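PDB 2NVM: FdxN element excision controlling factor XisI from Anabaena variabilis ATCC 29413, which probably helps control the site-specific excision of the fdxN element, a rearrangement of nitrogen-fixation genes in cyanobacteria, together with XisF and XisH. Local coordinates for residues Q13-K18 and L92-E97; G81-E86 and A101-T106; I108-H113 and G119-A124. All blocks are in the same frame, centred on the assembly; numbering follows the deposited sequence.

Interaction 1. Residues Q13-K18 and L92-E97; sequences QEIIKK and LAIVDE
Ile-15 presses its CG2 methyl against CG2 of Ile-94, 3.8 Å away, where two helices that run roughly antiparallel, at 143°, pass each other. The short axes come no closer than 10.6 Å, and a few side chains bridge the gap. The two isoleucines meet at about a right angle. In Ile-94 the CG1 branch stands between the backbone N and the carbonyl carbon (chi1 67°), which leaves CG2 as the branch that faces Ile-15. The other branch of Ile-15 lies beside the stem of Glu-97: its CG1 and CD1 are both near Glu-97 CB, and the isoleucine and the glutamate run alongside each other, pointing opposite ways. Beta-branched side chains suit this inner part, because each offers methyls in two directions and brings no polar group into a buried place. The outer side, toward solvent, is held by charge rather than by packed methyls. Lys-18, extended from CB outward and exposed, brings NZ to 2.9 Å from Glu-97 OE2 in a salt bridge. It meets the syn side of the carboxylate, 30° out of its plane. The other oxygen, OE1, lies over aliphatic carbon instead, 3.6 Å from Lys-18 CD and 4.0 Å from Ile-15 CG1. Glu-97 thus joins the two regimes, its methylene root with the isoleucine and its carboxylate with the lysine at the solvent edge. With an alanine in place of Glu-97, Lys-18 NZ would probably lose its carboxylate partner here, and Ile-15 CG1 the cover of OE1, though CB would still lie beside the isoleucine. Tyr-19 of helix 4-23 touches both Ile-94 and Glu-97, while Leu-74 and Leu-76 of strand 67-79 touch Ile-94, so helices 4-23 and 93-100 pack side by side on the sheet.

Interaction 2. Residues G81-E86 and A101-T106; sequences GKIWIE and AGIPQT
Lys-82 NZ is gripped by two groups: the backbone oxygen of Thr-106 at 3.1 Å, and the C-terminal carboxylate of Ala-126, with which it forms a salt bridge. The ammonium meets Thr-106 O nearly along the C=O axis, at an angle of 165°. The lysine chain is extended beyond CG, and its last methylenes approach the same oxygen, with CE at 3.3 Å. A long, flexible cation suits the place, since it can span from the start of strand 82-87 to the loop and still pair with the chain's last carboxylate. A second, apolar contact lies deeper. The two isoleucines Ile-83 and Ile-103 come in nearly perpendicular and meet through their end methyls, CD1 to CD1 at 3.4 Å, closer than carbons usually pack. Both residues are buried, and in each CG1 is anti to the carbonyl carbon and the chain is extended beyond it, which carries CD1 to the partner. Just before Ile-103, Gly-102 has positive phi, easy for glycine, and is the C-prime residue of a Schellman motif that ends helix 93-100, turning the chain so that Ile-103 enters the core. Met-98 of that helix touches both isoleucines; Ile-12 and Thr-11 of helix 4-23 cover Ile-83 and Ile-103 respectively. The loop thus forms the return leg of a beta-alpha-beta crossover, leading from helix 93-100 to strand 108-110, which lies parallel beside strand 82-87.

Interaction 3. Residues I108-H113 and G119-A124; sequences IILGFH and GLTEFA
Phe-123 and Leu-110 each turn CG away from their own carbonyl carbon, with chi1 of -48° and -58°; these rotations direct the phenyl ring and the leucine methyls toward each other. This closes the C-terminal segment onto strand 108-110, the strand that completes a beta-alpha-beta unit by lying parallel to strand 82-87. Leu-110 CD1 approaches Phe-123 CD2 to 3.5 Å; the side chains cross obliquely, and the methyl also comes near CE2 of the ring. On the other side of the ring, Phe-123 CD1 lies 4.3 Å from Ile-108 CB. A large flat residue suits this place because it can touch two strand residues at once while reaching Val-95 of helix 93-100 and Gln-105. Thr-121 closes the far end of the contact. Its CG2 methyl sits at the edge of the His-113 imidazole, near the ring plane and 4.4 Å from CD2, and it also nears Leu-110 CD1. His-113 comes here through a type I beta turn from Leu-110, closed by the His-113 N to Leu-110 O bond; within this turn Gly-111 O accepts a hydrogen bond from Trp-63 of the second subunit. At the other end a small residue suits position Ala-124, whose CB packs 3.8 Å from Ile-109 CG1 while its backbone stays close to the strand. There Ala-124 N donates to Ile-108 O over 2.9 Å, with a bent N-H to acceptor angle of 142°. The next link is made through solvent. A water accepts from Leu-110 N at 2.8 Å and donates to Ala-124 O at 2.7 Å, filling a step that is too wide for a direct bond between the two backbones.

Overall arrangement
The three contacts surround one beta-alpha-beta unit. Interaction 1 joins its helix, 93-100, to helix 4-23; interaction 2 ties its first strand to the loop after that helix; interaction 3 lays the C-terminal segment along its second strand. Interactions 2 and 3 have centres about 10 Å apart and share the sheet, with Ile-85 N 2.8 Å from Ile-109 O in a probable hydrogen bond. Val-95, on the helix segment of interaction 1, touches segments of the other two: its CG2 lies 3.6 Å from Ile-85 CD1 and its CG1 3.3 Å from Phe-123 CZ. The segments of interactions 2 and 3 also reach the second subunit, through Glu-86, which pairs with its Arg-46 and Arg-68, and through Gly-111.

Interaction 1. Residues Q13-K18 and L92-E97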
ATOM      1  N   GLN B  13      -8.460 -10.028   4.784  1.00 49.68           N
ATOM      2  CA  GLN B  13      -8.301  -9.040   5.874  1.00 52.58           C
ATOM      3  C   GLN B  13      -7.908  -9.723   7.191  1.00 53.07           C
ATOM      4  O   GLN B  13      -7.046  -9.219   7.913  1.00 53.22           O
ATOM      5  CB  GLN B  13      -9.549  -8.179   6.052  1.00 53.06           C
ATOM      6  CG  GLN B  13      -9.719  -7.220   4.885  1.00 57.05           C
ATOM      7  CD  GLN B  13     -11.005  -6.447   4.951  1.00 56.99           C
ATOM      8  OE1 GLN B  13     -11.897  -6.626   4.106  1.00 62.37           O
ATOM      9  NE2 GLN B  13     -11.138  -5.608   5.984  1.00 55.98           N
ATOM     10  N   GLU B  14      -8.525 -10.878   7.466  1.00 52.41           N
ATOM     11  CA  GLU B  14      -8.221 -11.696   8.635  1.00 52.40           C
ATOM     12  C   GLU B  14      -6.783 -12.240   8.515  1.00 50.00           C
ATOM     13  O   GLU B  14      -6.064 -12.249   9.502  1.00 49.21           O
ATOM     14  CB  GLU B  14      -9.239 -12.849   8.757  1.00 52.93           C
ATOM     15  CG  GLU B  14      -9.241 -13.620  10.075  1.00 55.91           C
ATOM     16  CD  GLU B  14     -10.224 -14.817  10.088  1.00 58.39           C
ATOM     17  OE1 GLU B  14     -10.679 -15.189  11.196  1.00 63.79           O
ATOM     18  OE2 GLU B  14     -10.549 -15.382   9.006  1.00 67.89           O
ATOM     19  N   ILE B  15      -6.374 -12.671   7.311  1.00 50.74           N
ATOM     20  CA  ILE B  15      -5.012 -13.189   7.069  1.00 52.21           C
ATOM     21  C   ILE B  15      -3.935 -12.095   7.257  1.00 53.30           C
ATOM     22  O   ILE B  15      -2.976 -12.296   8.015  1.00 52.40           O
ATOM     23  CB  ILE B  15      -4.876 -13.846   5.649  1.00 52.90           C
ATOM     24  CG1 ILE B  15      -5.617 -15.186   5.587  1.00 51.63           C
ATOM     25  CG2 ILE B  15      -3.407 -14.121   5.271  1.00 52.00           C
ATOM     26  CD1 ILE B  15      -5.809 -15.705   4.154  1.00 50.74           C
ATOM     27  N   ILE B  16      -4.116 -10.954   6.588  1.00 53.12           N
ATOM     28  CA  ILE B  16      -3.138  -9.840   6.641  1.00 55.46           C
ATOM     29  C   ILE B  16      -2.931  -9.335   8.095  1.00 56.17           C
ATOM     30  O   ILE B  16      -1.785  -9.203   8.535  1.00 55.29           O
ATOM     31  CB  ILE B  16      -3.443  -8.709   5.576  1.00 55.01           C
ATOM     32  CG1 ILE B  16      -2.167  -7.902   5.263  1.00 59.48           C
ATOM     33  CG2 ILE B  16      -4.620  -7.823   6.004  1.00 53.38           C
ATOM     34  CD1 ILE B  16      -2.335  -6.799   4.205  1.00 57.34           C
ATOM     35  N   LYS B  17      -4.030  -9.177   8.846  1.00 57.78           N
ATOM     36  CA  LYS B  17      -3.980  -8.776  10.264  1.00 61.16           C
ATOM     37  C   LYS B  17      -3.315  -9.825  11.156  1.00 62.49           C
ATOM     38  O   LYS B  17      -2.622  -9.443  12.100  1.00 65.20           O
ATOM     39  CB  LYS B  17      -5.373  -8.434  10.820  1.00 62.46           C
ATOM     40  CG  LYS B  17      -5.977  -7.168  10.225  1.00 66.27           C
ATOM     41  CD  LYS B  17      -7.399  -6.929  10.743  1.00 66.75           C
ATOM     42  CE  LYS B  17      -8.041  -5.695  10.097  1.00 71.70           C
ATOM     43  NZ  LYS B  17      -9.406  -5.442  10.639  1.00 73.62           N
ATOM     44  N   LYS B  18      -3.523 -11.120  10.858  1.00 61.97           N
ATOM     45  CA  LYS B  18      -2.921 -12.237  11.619  1.00 62.34           C
ATOM     46  C   LYS B  18      -1.402 -12.157  11.569  1.00 62.83           C
ATOM     47  O   LYS B  18      -0.774 -12.065  12.615  1.00 64.32           O
ATOM     48  CB  LYS B  18      -3.420 -13.623  11.125  1.00 62.84           C
ATOM     49  CG  LYS B  18      -2.793 -14.854  11.799  1.00 60.66           C
ATOM     50  CD  LYS B  18      -3.529 -16.142  11.422  1.00 63.05           C
ATOM     51  CE  LYS B  18      -2.924 -17.367  12.141  1.00 65.44           C
ATOM     52  NZ  LYS B  18      -3.772 -18.605  12.080  1.00 59.71           N
ATOM     53  N   LEU B  92       4.754 -18.550   1.334  1.00 55.03           N
ATOM     54  CA  LEU B  92       3.456 -19.130   0.967  1.00 54.98           C
ATOM     55  C   LEU B  92       2.610 -19.718   2.111  1.00 54.40           C
ATOM     56  O   LEU B  92       1.624 -20.389   1.839  1.00 54.50           O
ATOM     57  CB  LEU B  92       3.573 -20.079  -0.264  1.00 56.78           C
ATOM     58  CG  LEU B  92       4.059 -19.419  -1.566  1.00 56.08           C
ATOM     59  CD1 LEU B  92       4.162 -20.484  -2.645  1.00 60.03           C
ATOM     60  CD2 LEU B  92       3.149 -18.259  -2.027  1.00 58.30           C
ATOM     61  N   ALA B  93       2.941 -19.409   3.377  1.00 54.43           N
ATOM     62  CA  ALA B  93       2.123 -19.843   4.539  1.00 54.05           C
ATOM     63  C   ALA B  93       0.693 -19.266   4.447  1.00 53.64           C
ATOM     64  O   ALA B  93      -0.249 -19.933   4.852  1.00 53.51           O
ATOM     65  CB  ALA B  93       2.770 -19.459   5.874  1.00 52.67           C
ATOM     66  N   ILE B  94       0.553 -18.056   3.883  1.00 53.73           N
ATOM     67  CA  ILE B  94      -0.760 -17.409   3.676  1.00 53.21           C
ATOM     68  C   ILE B  94      -1.663 -18.151   2.666  1.00 52.09           C
ATOM     69  O   ILE B  94      -2.874 -18.018   2.750  1.00 51.43           O
ATOM     70  CB  ILE B  94      -0.661 -15.885   3.279  1.00 54.29           C
ATOM     71  CG1 ILE B  94      -0.043 -15.653   1.892  1.00 54.87           C
ATOM     72  CG2 ILE B  94       0.108 -15.074   4.352  1.00 54.46           C
ATOM     73  CD1 ILE B  94      -0.058 -14.161   1.517  1.00 52.46           C
ATOM     74  N   VAL B  95      -1.072 -18.872   1.702  1.00 51.02           N
ATOM     75  CA  VAL B  95      -1.835 -19.672   0.720  1.00 51.41           C
ATOM     76  C   VAL B  95      -2.589 -20.810   1.417  1.00 51.39           C
ATOM     77  O   VAL B  95      -3.744 -21.055   1.082  1.00 51.59           O
ATOM     78  CB  VAL B  95      -0.956 -20.204  -0.449  1.00 50.75           C
ATOM     79  CG1 VAL B  95      -1.657 -21.309  -1.238  1.00 49.85           C
ATOM     80  CG2 VAL B  95      -0.551 -19.053  -1.354  1.00 50.33           C
ATOM     81  N   ASP B  96      -1.927 -21.475   2.372  1.00 51.33           N
ATOM     82  CA  ASP B  96      -2.533 -22.539   3.178  1.00 51.38           C
ATOM     83  C   ASP B  96      -3.772 -22.022   3.908  1.00 49.89           C
ATOM     84  O   ASP B  96      -4.802 -22.691   3.918  1.00 48.40           O
ATOM     85  CB  ASP B  96      -1.537 -23.122   4.201  1.00 52.89           C
ATOM     86  CG  ASP B  96      -0.406 -23.916   3.545  1.00 59.61           C
ATOM     87  OD1 ASP B  96      -0.698 -24.814   2.721  1.00 61.82           O
ATOM     88  OD2 ASP B  96       0.772 -23.668   3.895  1.00 66.11           O
ATOM     89  N   GLU B  97      -3.673 -20.811   4.464  1.00 50.70           N
ATOM     90  CA  GLU B  97      -4.805 -20.183   5.162  1.00 50.11           C
ATOM     91  C   GLU B  97      -5.994 -19.896   4.233  1.00 46.69           C
ATOM     92  O   GLU B  97      -7.143 -20.117   4.630  1.00 45.39           O
ATOM     93  CB  GLU B  97      -4.340 -18.983   6.000  1.00 51.10           C
ATOM     94  CG  GLU B  97      -3.376 -19.478   7.122  1.00 56.08           C
ATOM     95  CD  GLU B  97      -3.162 -18.510   8.246  1.00 54.03           C
ATOM     96  OE1 GLU B  97      -3.230 -17.290   8.018  1.00 73.15           O
ATOM     97  OE2 GLU B  97      -2.909 -18.974   9.376  1.00 61.53           O
TER

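Interaction 2. Residues G81-E86 and A101-T106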
ATOM      1  N   GLY B  81     -12.509 -10.951  -9.520  1.00 58.56           N
ATOM      2  CA  GLY B  81     -12.919 -12.076  -8.689  1.00 55.69           C
ATOM      3  C   GLY B  81     -11.822 -13.028  -8.246  1.00 54.24           C
ATOM      4  O   GLY B  81     -12.141 -14.140  -7.829  1.00 54.27           O
ATOM      5  N   LYS B  82     -10.549 -12.614  -8.324  1.00 53.47           N
ATOM      6  CA  LYS B  82      -9.400 -13.448  -7.902  1.00 53.35           C
ATOM      7  C   LYS B  82      -8.467 -12.684  -6.969  1.00 51.16           C
ATOM      8  O   LYS B  82      -8.338 -11.465  -7.087  1.00 51.06           O
ATOM      9  CB  LYS B  82      -8.637 -13.998  -9.110  1.00 53.57           C
ATOM     10  CG  LYS B  82      -9.513 -14.894  -9.979  1.00 54.90           C
ATOM     11  CD  LYS B  82      -8.738 -15.682 -11.019  1.00 54.87           C
ATOM     12  CE  LYS B  82      -9.683 -16.570 -11.828  1.00 57.32           C
ATOM     13  NZ  LYS B  82      -8.944 -17.474 -12.738  1.00 62.47           N
ATOM     14  N   ILE B  83      -7.825 -13.422  -6.059  1.00 47.72           N
ATOM     15  CA  ILE B  83      -6.890 -12.892  -5.069  1.00 47.38           C
ATOM     16  C   ILE B  83      -5.505 -12.926  -5.710  1.00 47.10           C
ATOM     17  O   ILE B  83      -5.038 -13.981  -6.105  1.00 45.28           O
ATOM     18  CB  ILE B  83      -6.921 -13.727  -3.746  1.00 50.17           C
ATOM     19  CG1 ILE B  83      -8.320 -13.614  -3.090  1.00 50.39           C
ATOM     20  CG2 ILE B  83      -5.821 -13.286  -2.773  1.00 45.29           C
ATOM     21  CD1 ILE B  83      -8.547 -14.529  -1.926  1.00 46.27           C
ATOM     22  N   TRP B  84      -4.875 -11.756  -5.806  1.00 48.73           N
ATOM     23  CA  TRP B  84      -3.530 -11.580  -6.360  1.00 49.28           C
ATOM     24  C   TRP B  84      -2.580 -11.365  -5.200  1.00 48.89           C
ATOM     25  O   TRP B  84      -2.749 -10.394  -4.489  1.00 50.51           O
ATOM     26  CB  TRP B  84      -3.482 -10.357  -7.273  1.00 51.58           C
ATOM     27  CG  TRP B  84      -4.075 -10.572  -8.592  1.00 54.05           C
ATOM     28  CD1 TRP B  84      -5.391 -10.736  -8.893  1.00 57.50           C
ATOM     29  CD2 TRP B  84      -3.364 -10.640  -9.819  1.00 57.07           C
ATOM     30  NE1 TRP B  84      -5.549 -10.928 -10.245  1.00 57.10           N
ATOM     31  CE2 TRP B  84      -4.320 -10.860 -10.845  1.00 60.91           C
ATOM     32  CE3 TRP B  84      -2.002 -10.539 -10.160  1.00 58.35           C
ATOM     33  CZ2 TRP B  84      -3.953 -10.988 -12.205  1.00 58.62           C
ATOM     34  CZ3 TRP B  84      -1.628 -10.654 -11.498  1.00 53.87           C
ATOM     35  CH2 TRP B  84      -2.607 -10.875 -12.516  1.00 58.29           C
ATOM     36  N   ILE B  85      -1.621 -12.270  -5.003  1.00 49.57           N
ATOM     37  CA  ILE B  85      -0.581 -12.131  -3.968  1.00 49.12           C
ATOM     38  C   ILE B  85       0.576 -11.472  -4.729  1.00 47.88           C
ATOM     39  O   ILE B  85       1.302 -12.141  -5.474  1.00 48.36           O
ATOM     40  CB  ILE B  85      -0.164 -13.455  -3.310  1.00 49.32           C
ATOM     41  CG1 ILE B  85      -1.396 -14.219  -2.770  1.00 51.47           C
ATOM     42  CG2 ILE B  85       0.866 -13.169  -2.200  1.00 47.44           C
ATOM     43  CD1 ILE B  85      -1.066 -15.576  -2.148  1.00 47.21           C
ATOM     44  N   GLU B  86       0.678 -10.146  -4.582  1.00 49.30           N
ATOM     45  CA  GLU B  86       1.713  -9.322  -5.238  1.00 49.66           C
ATOM     46  C   GLU B  86       3.052  -9.319  -4.495  1.00 50.61           C
ATOM     47  O   GLU B  86       4.074  -9.067  -5.090  1.00 53.17           O
ATOM     48  CB  GLU B  86       1.230  -7.878  -5.369  1.00 51.53           C
ATOM     49  CG  GLU B  86      -0.133  -7.654  -6.075  1.00 52.35           C
ATOM     50  CD  GLU B  86      -0.166  -7.928  -7.567  1.00 50.84           C
ATOM     51  OE1 GLU B  86       0.741  -8.551  -8.143  1.00 52.61           O
ATOM     52  OE2 GLU B  86      -1.164  -7.549  -8.196  1.00 54.92           O
ATOM     53  N   ALA B 101      -9.694 -21.656   4.165  1.00 48.76           N
ATOM     54  CA  ALA B 101     -10.901 -20.809   4.119  1.00 49.04           C
ATOM     55  C   ALA B 101     -11.805 -21.116   2.889  1.00 49.08           C
ATOM     56  O   ALA B 101     -12.707 -20.346   2.616  1.00 50.38           O
ATOM     57  CB  ALA B 101     -10.521 -19.313   4.160  1.00 45.57           C
ATOM     58  N   GLY B 102     -11.579 -22.217   2.160  1.00 50.03           N
ATOM     59  CA  GLY B 102     -12.397 -22.593   0.999  1.00 49.79           C
ATOM     60  C   GLY B 102     -12.212 -21.763  -0.258  1.00 50.67           C
ATOM     61  O   GLY B 102     -13.121 -21.696  -1.085  1.00 51.96           O
ATOM     62  N   ILE B 103     -11.048 -21.129  -0.401  1.00 51.11           N
ATOM     63  CA  ILE B 103     -10.714 -20.343  -1.583  1.00 50.89           C
ATOM     64  C   ILE B 103     -10.016 -21.379  -2.467  1.00 51.61           C
ATOM     65  O   ILE B 103      -9.017 -21.968  -2.027  1.00 49.41           O
ATOM     66  CB  ILE B 103      -9.772 -19.149  -1.275  1.00 50.85           C
ATOM     67  CG1 ILE B 103     -10.395 -18.243  -0.203  1.00 51.36           C
ATOM     68  CG2 ILE B 103      -9.466 -18.345  -2.562  1.00 50.30           C
ATOM     69  CD1 ILE B 103      -9.566 -17.025   0.164  1.00 48.12           C
ATOM     70  N   PRO B 104     -10.538 -21.635  -3.690  1.00 54.07           N
ATOM     71  CA  PRO B 104      -9.875 -22.610  -4.566  1.00 55.50           C
ATOM     72  C   PRO B 104      -8.585 -22.025  -5.154  1.00 54.95           C
ATOM     73  O   PRO B 104      -8.480 -20.788  -5.299  1.00 56.26           O
ATOM     74  CB  PRO B 104     -10.921 -22.866  -5.659  1.00 55.18           C
ATOM     75  CG  PRO B 104     -11.634 -21.581  -5.771  1.00 56.91           C
ATOM     76  CD  PRO B 104     -11.711 -21.042  -4.360  1.00 54.40           C
ATOM     77  N   GLN B 105      -7.628 -22.907  -5.476  1.00 54.30           N
ATOM     78  CA  GLN B 105      -6.323 -22.518  -6.078  1.00 55.56           C
ATOM     79  C   GLN B 105      -6.462 -21.743  -7.399  1.00 55.05           C
ATOM     80  O   GLN B 105      -5.604 -20.919  -7.711  1.00 55.29           O
ATOM     81  CB  GLN B 105      -5.395 -23.725  -6.286  1.00 56.35           C
ATOM     82  CG  GLN B 105      -4.994 -24.454  -5.014  1.00 61.07           C
ATOM     83  N   THR B 106      -7.547 -22.004  -8.145  1.00 54.74           N
ATOM     84  CA  THR B 106      -7.857 -21.287  -9.398  1.00 53.59           C
ATOM     85  C   THR B 106      -8.205 -19.799  -9.200  1.00 52.56           C
ATOM     86  O   THR B 106      -8.202 -19.064 -10.192  1.00 52.30           O
ATOM     87  CB  THR B 106      -9.004 -21.961 -10.209  1.00 53.51           C
ATOM     88  OG1 THR B 106     -10.225 -21.931  -9.458  1.00 51.39           O
ATOM     89  CG2 THR B 106      -8.638 -23.398 -10.563  1.00 53.11           C
TER

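Interaction 3. Residues I108-H113 and G119-A124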
ATOM      1  N   ILE B 108      -6.493 -17.883  -6.812  1.00 49.46           N
ATOM      2  CA  ILE B 108      -5.267 -17.358  -6.193  1.00 48.89           C
ATOM      3  C   ILE B 108      -4.225 -17.187  -7.324  1.00 48.63           C
ATOM      4  O   ILE B 108      -3.948 -18.139  -8.021  1.00 48.13           O
ATOM      5  CB  ILE B 108      -4.695 -18.321  -5.103  1.00 47.59           C
ATOM      6  CG1 ILE B 108      -5.727 -18.562  -3.985  1.00 45.90           C
ATOM      7  CG2 ILE B 108      -3.393 -17.762  -4.505  1.00 46.64           C
ATOM      8  CD1 ILE B 108      -5.252 -19.479  -2.859  1.00 47.85           C
ATOM      9  N   ILE B 109      -3.678 -15.983  -7.492  1.00 49.36           N
ATOM     10  CA  ILE B 109      -2.641 -15.680  -8.500  1.00 49.41           C
ATOM     11  C   ILE B 109      -1.396 -15.168  -7.778  1.00 48.38           C
ATOM     12  O   ILE B 109      -1.489 -14.242  -6.958  1.00 48.53           O
ATOM     13  CB  ILE B 109      -3.098 -14.606  -9.522  1.00 48.04           C
ATOM     14  CG1 ILE B 109      -4.370 -15.070 -10.240  1.00 52.78           C
ATOM     15  CG2 ILE B 109      -1.983 -14.314 -10.542  1.00 48.91           C
ATOM     16  CD1 ILE B 109      -4.887 -14.124 -11.251  1.00 53.48           C
ATOM     17  N   LEU B 110      -0.246 -15.768  -8.087  1.00 47.18           N
ATOM     18  CA  LEU B 110       1.029 -15.329  -7.542  1.00 47.31           C
ATOM     19  C   LEU B 110       1.564 -14.280  -8.494  1.00 46.57           C
ATOM     20  O   LEU B 110       2.286 -14.582  -9.444  1.00 46.02           O
ATOM     21  CB  LEU B 110       2.005 -16.486  -7.320  1.00 47.13           C
ATOM     22  CG  LEU B 110       1.486 -17.586  -6.392  1.00 49.83           C
ATOM     23  CD1 LEU B 110       2.588 -18.634  -6.230  1.00 40.77           C
ATOM     24  CD2 LEU B 110       0.999 -17.060  -5.008  1.00 45.51           C
ATOM     25  N   GLY B 111       1.144 -13.034  -8.243  1.00 47.29           N
ATOM     26  CA  GLY B 111       1.565 -11.849  -8.976  1.00 44.73           C
ATOM     27  C   GLY B 111       3.062 -11.632  -8.915  1.00 45.39           C
ATOM     28  O   GLY B 111       3.635 -11.151  -9.872  1.00 42.82           O
ATOM     29  N   PHE B 112       3.696 -11.997  -7.792  1.00 46.77           N
ATOM     30  CA  PHE B 112       5.169 -11.945  -7.666  1.00 44.88           C
ATOM     31  C   PHE B 112       5.913 -12.989  -8.541  1.00 43.09           C
ATOM     32  O   PHE B 112       7.129 -12.904  -8.648  1.00 43.03           O
ATOM     33  CB  PHE B 112       5.646 -11.974  -6.206  1.00 46.57           C
ATOM     34  CG  PHE B 112       5.462 -13.281  -5.514  1.00 44.91           C
ATOM     35  CD1 PHE B 112       6.491 -14.235  -5.511  1.00 46.20           C
ATOM     36  CD2 PHE B 112       4.299 -13.547  -4.799  1.00 53.72           C
ATOM     37  CE1 PHE B 112       6.334 -15.459  -4.836  1.00 55.75           C
ATOM     38  CE2 PHE B 112       4.134 -14.755  -4.114  1.00 50.37           C
ATOM     39  CZ  PHE B 112       5.153 -15.719  -4.137  1.00 52.42           C
ATOM     40  N   HIS B 113       5.227 -14.020  -9.064  1.00 43.22           N
ATOM     41  CA  HIS B 113       5.837 -14.936 -10.052  1.00 41.71           C
ATOM     42  C   HIS B 113       5.634 -14.277 -11.422  1.00 40.23           C
ATOM     43  O   HIS B 113       4.639 -13.638 -11.637  1.00 40.65           O
ATOM     44  CB  HIS B 113       5.220 -16.333 -10.073  1.00 43.41           C
ATOM     45  CG  HIS B 113       5.577 -17.187  -8.899  1.00 47.12           C
ATOM     46  ND1 HIS B 113       6.737 -17.015  -8.175  1.00 54.69           N
ATOM     47  CD2 HIS B 113       5.026 -18.336  -8.449  1.00 51.99           C
ATOM     48  CE1 HIS B 113       6.823 -17.957  -7.255  1.00 54.18           C
ATOM     49  NE2 HIS B 113       5.802 -18.778  -7.407  1.00 53.85           N
ATOM     50  N   GLY B 119       1.924 -21.260 -14.428  1.00 51.47           N
ATOM     51  CA  GLY B 119       1.455 -22.611 -14.714  1.00 52.85           C
ATOM     52  C   GLY B 119       2.296 -23.721 -14.075  1.00 54.15           C
ATOM     53  O   GLY B 119       1.834 -24.859 -14.015  1.00 52.33           O
ATOM     54  N   LEU B 120       3.531 -23.405 -13.639  1.00 56.87           N
ATOM     55  CA  LEU B 120       4.446 -24.368 -12.988  1.00 58.46           C
ATOM     56  C   LEU B 120       3.868 -24.764 -11.618  1.00 62.75           C
ATOM     57  O   LEU B 120       3.899 -25.937 -11.244  1.00 65.15           O
ATOM     58  CB  LEU B 120       5.868 -23.789 -12.810  1.00 59.16           C
ATOM     59  CG  LEU B 120       7.093 -24.732 -12.859  1.00 60.07           C
ATOM     60  CD1 LEU B 120       8.237 -24.034 -12.119  1.00 68.84           C
ATOM     61  CD2 LEU B 120       6.896 -26.126 -12.279  1.00 61.25           C
ATOM     62  N   THR B 121       3.364 -23.772 -10.883  1.00 68.64           N
ATOM     63  CA  THR B 121       2.715 -23.986  -9.582  1.00 73.05           C
ATOM     64  C   THR B 121       1.240 -24.433  -9.789  1.00 74.35           C
ATOM     65  O   THR B 121       0.719 -24.445 -10.925  1.00 73.50           O
ATOM     66  CB  THR B 121       2.836 -22.722  -8.663  1.00 73.37           C
ATOM     67  OG1 THR B 121       2.430 -23.065  -7.332  1.00 81.31           O
ATOM     68  CG2 THR B 121       2.020 -21.513  -9.185  1.00 72.16           C
ATOM     69  N   GLU B 122       0.578 -24.790  -8.685  1.00 76.30           N
ATOM     70  CA  GLU B 122      -0.843 -25.237  -8.696  1.00 76.79           C
ATOM     71  C   GLU B 122      -1.908 -24.101  -8.688  1.00 77.12           C
ATOM     72  O   GLU B 122      -3.107 -24.401  -8.646  1.00 77.25           O
ATOM     73  CB  GLU B 122      -1.105 -26.193  -7.514  1.00 77.47           C
ATOM     74  N   PHE B 123      -1.481 -22.833  -8.799  1.00 77.45           N
ATOM     75  CA  PHE B 123      -2.372 -21.648  -8.731  1.00 77.58           C
ATOM     76  C   PHE B 123      -2.745 -21.089 -10.112  1.00 77.34           C
ATOM     77  O   PHE B 123      -2.263 -21.587 -11.141  1.00 77.62           O
ATOM     78  CB  PHE B 123      -1.737 -20.569  -7.826  1.00 78.06           C
ATOM     79  CG  PHE B 123      -1.245 -21.112  -6.517  1.00 80.48           C
ATOM     80  CD1 PHE B 123      -2.148 -21.715  -5.620  1.00 85.41           C
ATOM     81  CD2 PHE B 123       0.118 -21.066  -6.185  1.00 82.30           C
ATOM     82  CE1 PHE B 123      -1.698 -22.280  -4.408  1.00 85.67           C
ATOM     83  CE2 PHE B 123       0.593 -21.604  -4.963  1.00 83.34           C
ATOM     84  CZ  PHE B 123      -0.316 -22.219  -4.075  1.00 86.51           C
ATOM     85  N   ALA B 124      -3.618 -20.075 -10.117  1.00 76.39           N
ATOM     86  CA  ALA B 124      -4.081 -19.425 -11.360  1.00 76.11           C
ATOM     87  C   ALA B 124      -3.007 -18.550 -12.035  1.00 75.36           C
ATOM     88  O   ALA B 124      -2.137 -17.975 -11.362  1.00 73.74           O
ATOM     89  CB  ALA B 124      -5.329 -18.595 -11.109  1.00 75.64           C
TER
HETATM   90  O   HOH W   1      -0.002 -17.965  -9.786  1.00 44.97           O